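Local structure of argonaute protein (Marinitoga piezophila, 5I4A) at residues S288-Q294 with E428-I433; L489-E493 with I528-F532. The protein uses short 5'-hydroxylated guide RNAs to find complementary DNA or RNA targets and cleave them, preferring manganese for DNA cleavage. All blocks are in the same frame, centred on the assembly; numbering follows the deposited sequence.

Contact 1. Residues S288-Q294 with E428-I433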
loop_
_atom_site.group_PDB
_atom_site.type_symbol
_atom_site.label_atom_id
_atom_site.label_comp_id
_atom_site.label_asym_id
_atom_site.label_seq_id
_atom_site.Cartn_x
_atom_site.Cartn_y
_atom_site.Cartn_z
ATOM N N SER A 288 -26.206 -16.222 7.908
ATOM C CA SER A 288 -26.849 -15.417 6.874
ATOM C C SER A 288 -26.481 -13.940 6.970
ATOM O O SER A 288 -25.983 -13.486 8.006
ATOM C CB SER A 288 -28.371 -15.596 6.929
ATOM O OG SER A 288 -28.992 -15.078 5.761
ATOM N N PHE A 289 -26.701 -13.195 5.883
ATOM C CA PHE A 289 -26.490 -11.751 5.891
ATOM C C PHE A 289 -27.247 -11.111 7.046
ATOM O O PHE A 289 -28.385 -11.482 7.340
ATOM C CB PHE A 289 -26.967 -11.118 4.580
ATOM C CG PHE A 289 -25.932 -11.078 3.490
ATOM C CD1 PHE A 289 -24.837 -11.929 3.503
ATOM C CD2 PHE A 289 -26.057 -10.175 2.445
ATOM C CE1 PHE A 289 -23.893 -11.880 2.491
ATOM C CE2 PHE A 289 -25.117 -10.120 1.433
ATOM C CZ PHE A 289 -24.033 -10.972 1.456
ATOM N N TYR A 290 -26.606 -10.136 7.696
ATOM C CA TYR A 290 -27.294 -9.326 8.697
ATOM C C TYR A 290 -28.593 -8.754 8.139
ATOM O O TYR A 290 -29.626 -8.748 8.818
ATOM C CB TYR A 290 -26.370 -8.206 9.174
ATOM C CG TYR A 290 -26.969 -7.284 10.215
ATOM C CD1 TYR A 290 -27.197 -7.724 11.512
ATOM C CD2 TYR A 290 -27.283 -5.966 9.903
ATOM C CE1 TYR A 290 -27.736 -6.883 12.468
ATOM C CE2 TYR A 290 -27.820 -5.116 10.853
ATOM C CZ TYR A 290 -28.046 -5.581 12.132
ATOM O OH TYR A 290 -28.582 -4.741 13.082
ATOM N N LYS A 291 -28.562 -8.290 6.894
ATOM C CA LYS A 291 -29.741 -7.770 6.218
ATOM C C LYS A 291 -29.714 -8.224 4.769
ATOM O O LYS A 291 -28.727 -7.995 4.064
ATOM C CB LYS A 291 -29.793 -6.241 6.292
ATOM C CG LYS A 291 -31.001 -5.621 5.616
ATOM C CD LYS A 291 -30.668 -4.225 5.118
ATOM C CE LYS A 291 -31.840 -3.274 5.273
ATOM N NZ LYS A 291 -31.564 -2.248 6.318
ATOM N N ASN A 292 -30.788 -8.878 4.337
ATOM C CA ASN A 292 -30.927 -9.267 2.940
ATOM C C ASN A 292 -32.400 -9.236 2.552
ATOM O O ASN A 292 -32.972 -8.154 2.380
ATOM C CB ASN A 292 -30.318 -10.651 2.696
ATOM C CG ASN A 292 -30.004 -10.903 1.228
ATOM O OD1 ASN A 292 -30.720 -10.440 0.339
ATOM N ND2 ASN A 292 -28.930 -11.642 0.970
ATOM N N GLU A 293 -33.021 -10.413 2.436
ATOM C CA GLU A 293 -34.406 -10.544 1.975
ATOM C C GLU A 293 -34.596 -9.919 0.597
ATOM O O GLU A 293 -35.697 -9.487 0.245
ATOM C CB GLU A 293 -35.406 -9.941 2.971
ATOM C CG GLU A 293 -35.220 -10.370 4.422
ATOM C CD GLU A 293 -34.334 -9.417 5.205
ATOM O OE1 GLU A 293 -33.249 -9.845 5.650
ATOM O OE2 GLU A 293 -34.723 -8.237 5.367
ATOM N N GLN A 294 -33.522 -9.861 -0.190
ATOM C CA GLN A 294 -33.521 -9.260 -1.513
ATOM C C GLN A 294 -33.363 -10.334 -2.583
ATOM O O GLN A 294 -32.770 -11.388 -2.332
ATOM C CB GLN A 294 -32.384 -8.240 -1.656
ATOM C CG GLN A 294 -32.344 -7.186 -0.558
ATOM C CD GLN A 294 -33.525 -6.234 -0.618
ATOM O OE1 GLN A 294 -34.199 -5.988 0.385
ATOM N NE2 GLN A 294 -33.775 -5.686 -1.800
ATOM N N GLU A 428 -29.087 -2.697 -0.962
ATOM C CA GLU A 428 -30.083 -3.016 0.052
ATOM C C GLU A 428 -29.654 -4.161 0.957
ATOM O O GLU A 428 -30.388 -4.500 1.893
ATOM C CB GLU A 428 -31.428 -3.347 -0.599
ATOM C CG GLU A 428 -32.105 -2.157 -1.269
ATOM C CD GLU A 428 -31.468 -1.790 -2.594
ATOM O OE1 GLU A 428 -30.918 -2.697 -3.258
ATOM O OE2 GLU A 428 -31.509 -0.597 -2.968
ATOM N N CYS A 429 -28.496 -4.762 0.709
ATOM C CA CYS A 429 -27.969 -5.828 1.546
ATOM C C CYS A 429 -26.914 -5.292 2.510
ATOM O O CYS A 429 -26.305 -4.241 2.283
ATOM C CB CYS A 429 -27.366 -6.946 0.691
ATOM S SG CYS A 429 -28.566 -7.902 -0.252
ATOM N N LYS A 430 -26.710 -6.031 3.588
ATOM C CA LYS A 430 -25.632 -5.755 4.542
ATOM C C LYS A 430 -25.146 -7.098 5.059
ATOM O O LYS A 430 -25.831 -7.754 5.860
ATOM C CB LYS A 430 -26.086 -4.850 5.683
ATOM C CG LYS A 430 -25.005 -4.579 6.728
ATOM C CD LYS A 430 -23.736 -4.012 6.100
ATOM C CE LYS A 430 -23.961 -2.630 5.507
ATOM N NZ LYS A 430 -22.720 -2.119 4.861
ATOM N N PRO A 431 -23.986 -7.567 4.591
ATOM C CA PRO A 431 -23.492 -8.880 5.036
ATOM C C PRO A 431 -23.332 -8.998 6.542
ATOM O O PRO A 431 -23.575 -10.078 7.094
ATOM C CB PRO A 431 -22.148 -9.003 4.310
ATOM C CG PRO A 431 -22.337 -8.186 3.060
ATOM C CD PRO A 431 -23.176 -7.012 3.492
ATOM N N PHE A 432 -22.946 -7.923 7.222
ATOM C CA PHE A 432 -22.702 -7.950 8.659
ATOM C C PHE A 432 -22.503 -6.521 9.140
ATOM O O PHE A 432 -22.177 -5.624 8.358
ATOM C CB PHE A 432 -21.471 -8.799 9.006
ATOM C CG PHE A 432 -20.193 -8.286 8.399
ATOM C CD1 PHE A 432 -19.490 -7.249 8.994
ATOM C CD2 PHE A 432 -19.690 -8.843 7.235
ATOM C CE1 PHE A 432 -18.323 -6.769 8.434
ATOM C CE2 PHE A 432 -18.514 -8.371 6.674
ATOM C CZ PHE A 432 -17.832 -7.333 7.275
ATOM N N ILE A 433 -22.682 -6.325 10.442
ATOM C CA ILE A 433 -22.212 -5.120 11.110
ATOM C C ILE A 433 -21.286 -5.550 12.236
ATOM O O ILE A 433 -21.416 -6.647 12.787
ATOM C CB ILE A 433 -23.361 -4.234 11.643
ATOM C CG1 ILE A 433 -24.079 -4.913 12.811
ATOM C CG2 ILE A 433 -24.333 -3.893 10.526
ATOM C CD1 ILE A 433 -25.191 -4.077 13.407
#
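The Phe289 ring lies face-on against Pro431, whose CA sits 3.7 Å from the ring centroid in a CH-pi contact only 13° off the normal. Pro431 CG touches ring atom CZ at 3.6 Å. Cys429 approaches this ring at its edge, with CB in the ring plane and SG forming a sulfur-aromatic contact. The Tyr290 ring takes Ile433 over one face: CG1 stands 4.1 Å from its centroid, while CD1 reaches CZ at 3.5 Å. Tyr290 CG lies anti to the backbone N and beside the carbonyl carbon (chi1 180°), which brings the ring face over Ile433. The backbones meet at Lys291 and Lys430, a single antiparallel hydrogen-bonded pair (Lys291 N to Lys430 O 3.0 Å, Lys430 N to Lys291 O 2.9 Å). Tyr290 and Lys291 both face Lys430, a classic beta bulge. Tyr290 N donates to Pro431 O at 3.1 Å, from well above the carbonyl plane. The ammonium end of Lys430 leads away to Asp471 and Thr469 O. Backbone bonds thus fix the register of linker L2 against the start of the PIWI domain, while apolar and CH-pi contacts fasten the two aromatic rings.

Contact 2. Residues L489-E493 with I528-F532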
loop_
_atom_site.group_PDB
_atom_site.type_symbol
_atom_site.label_atom_id
_atom_site.label_comp_id
_atom_site.label_asym_id
_atom_site.label_seq_id
_atom_site.Cartn_x
_atom_site.Cartn_y
_atom_site.Cartn_z
ATOM N N LEU A 489 -5.735 22.603 -2.064
ATOM C CA LEU A 489 -6.509 22.621 -0.826
ATOM C C LEU A 489 -7.911 23.172 -1.022
ATOM O O LEU A 489 -8.816 22.839 -0.247
ATOM C CB LEU A 489 -5.759 23.441 0.221
ATOM C CG LEU A 489 -4.773 22.830 1.237
ATOM C CD1 LEU A 489 -3.889 23.915 1.696
ATOM C CD2 LEU A 489 -5.542 22.290 2.389
ATOM N N ASP A 490 -8.116 23.987 -2.054
ATOM C CA ASP A 490 -9.477 24.390 -2.396
ATOM C C ASP A 490 -10.308 23.181 -2.807
ATOM O O ASP A 490 -11.393 22.933 -2.259
ATOM C CB ASP A 490 -9.472 25.432 -3.518
ATOM C CG ASP A 490 -8.972 26.793 -3.062
ATOM O OD1 ASP A 490 -9.022 27.086 -1.843
ATOM O OD2 ASP A 490 -8.543 27.581 -3.927
ATOM N N ILE A 491 -9.779 22.382 -3.733
ATOM C CA ILE A 491 -10.492 21.202 -4.206
ATOM C C ILE A 491 -10.700 20.210 -3.069
ATOM O O ILE A 491 -11.765 19.590 -2.957
ATOM C CB ILE A 491 -9.744 20.562 -5.391
ATOM C CG1 ILE A 491 -9.698 21.522 -6.580
ATOM C CG2 ILE A 491 -10.411 19.257 -5.807
ATOM C CD1 ILE A 491 -11.050 21.761 -7.221
ATOM N N LEU A 492 -9.688 20.042 -2.213
ATOM C CA LEU A 492 -9.830 19.185 -1.037
ATOM C C LEU A 492 -11.041 19.599 -0.213
ATOM O O LEU A 492 -11.882 18.767 0.147
ATOM C CB LEU A 492 -8.557 19.246 -0.187
ATOM C CG LEU A 492 -8.222 18.183 0.874
ATOM C CD1 LEU A 492 -6.855 18.482 1.473
ATOM C CD2 LEU A 492 -9.259 18.061 1.989
ATOM N N GLU A 493 -11.137 20.892 0.100
ATOM C CA GLU A 493 -12.281 21.392 0.851
ATOM C C GLU A 493 -13.588 21.091 0.129
ATOM O O GLU A 493 -14.570 20.680 0.754
ATOM C CB GLU A 493 -12.128 22.893 1.087
ATOM C CG GLU A 493 -13.377 23.580 1.604
ATOM C CD GLU A 493 -13.142 25.048 1.907
ATOM O OE1 GLU A 493 -14.106 25.741 2.298
ATOM O OE2 GLU A 493 -11.990 25.507 1.757
ATOM N N ILE A 528 -4.902 25.586 7.454
ATOM C CA ILE A 528 -5.988 25.782 6.496
ATOM C C ILE A 528 -6.952 24.604 6.543
ATOM O O ILE A 528 -8.172 24.780 6.635
ATOM C CB ILE A 528 -5.423 25.987 5.079
ATOM C CG1 ILE A 528 -4.608 27.280 4.999
ATOM C CG2 ILE A 528 -6.547 25.985 4.053
ATOM C CD1 ILE A 528 -5.451 28.538 4.980
ATOM N N ILE A 529 -6.412 23.383 6.478
ATOM C CA ILE A 529 -7.249 22.190 6.602
ATOM C C ILE A 529 -8.003 22.219 7.921
ATOM O O ILE A 529 -9.233 22.092 7.956
ATOM C CB ILE A 529 -6.401 20.911 6.475
ATOM C CG1 ILE A 529 -5.392 21.045 5.348
ATOM C CG2 ILE A 529 -7.281 19.710 6.204
ATOM C CD1 ILE A 529 -4.703 19.758 4.957
ATOM N N LYS A 530 -7.271 22.426 9.021
ATOM C CA LYS A 530 -7.848 22.388 10.362
ATOM C C LYS A 530 -9.123 23.219 10.459
ATOM O O LYS A 530 -10.109 22.792 11.071
ATOM C CB LYS A 530 -6.811 22.891 11.370
ATOM C CG LYS A 530 -6.911 22.279 12.750
ATOM C CD LYS A 530 -6.352 23.218 13.802
ATOM C CE LYS A 530 -7.307 23.350 14.978
ATOM N NZ LYS A 530 -8.700 23.631 14.519
ATOM N N ASN A 531 -9.129 24.401 9.839
ATOM C CA ASN A 531 -10.257 25.314 9.996
ATOM C C ASN A 531 -11.471 24.857 9.193
ATOM O O ASN A 531 -12.582 24.774 9.730
ATOM C CB ASN A 531 -9.846 26.730 9.595
ATOM C CG ASN A 531 -11.027 27.678 9.520
ATOM O OD1 ASN A 531 -11.546 28.126 10.543
ATOM N ND2 ASN A 531 -11.458 27.988 8.304
ATOM N N PHE A 532 -11.289 24.560 7.900
ATOM C CA PHE A 532 -12.460 24.248 7.084
ATOM C C PHE A 532 -13.011 22.857 7.367
ATOM O O PHE A 532 -14.145 22.567 6.969
ATOM C CB PHE A 532 -12.164 24.427 5.580
ATOM C CG PHE A 532 -11.300 23.347 4.953
ATOM C CD1 PHE A 532 -11.767 22.047 4.774
ATOM C CD2 PHE A 532 -10.043 23.662 4.461
ATOM C CE1 PHE A 532 -10.977 21.078 4.185
ATOM C CE2 PHE A 532 -9.252 22.700 3.859
ATOM C CZ PHE A 532 -9.718 21.406 3.723
#
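In the RNase H fold of the PIWI domain, helices 485-507 and 526-532 run side by side, and this contact is part of their interface near the active site. The short segments are roughly parallel, 10.8 Å apart at closest approach and crossing at -24°. Phe532 is the central wedge. Its CG occupies the position between backbone N and carbonyl carbon (chi1 74°), which places one ring face against Glu493, with CB 3.7 Å from the centroid in a CH-pi contact. The opposite face lies over Ile529 O of its own helix, so the ring is sandwiched between the two helices. Glu493 is extended, and its carboxylate lies over the CB-CG end of Phe532, nearly parallel to the ring plane. At the ring edge, in plane, Leu492 CD2 meets Phe532 CZ at 3.8 Å, and Leu489 CD2 also comes up to the ring edge, 4.0 Å from Phe532 CE2. The modelled 3.2 Å from Leu489 CD2 to Ile529 CG1 is shorter than carbons normally allow and is doubtful in detail, though the two side chains plainly meet; Leu489 CD1 rests 4.1 Å from Ile528 CG2. Between these two segments the contact is apolar and CH-pi. Leu489 is one turn beyond Glu485, an inferred catalytic residue, and also touches Glu524 and Asp525. Helix 485-507 follows edge strand 472-482 of the mixed sheet and leads to strand 513-519, which ends at Asp519. Helix 526-532 is the helix of the next beta-alpha-beta crossover, joining strand 513-519 to its parallel neighbour 539-546.

From the N terminus the chain passes through the N-terminal domain, linker L1 and the PAZ domain, and contact 1 begins near the end of linker L2. Residues 288-294 then lead into strand 295-302, and the chain runs through the Mid domain until residues 428-433 return to close this long loop where PIWI starts. Contact 2 opens only afterwards, within PIWI: its much shorter loop passes along helix 485-507 and strand 513-519 to helix 526-532. The two loops follow in series, neither nesting nor crossing, and their nearest atoms are about 24 Å apart. Contact 1 ties regions together at the L2 and PIWI ends of Mid, whereas contact 2 joins two helices inside one domain.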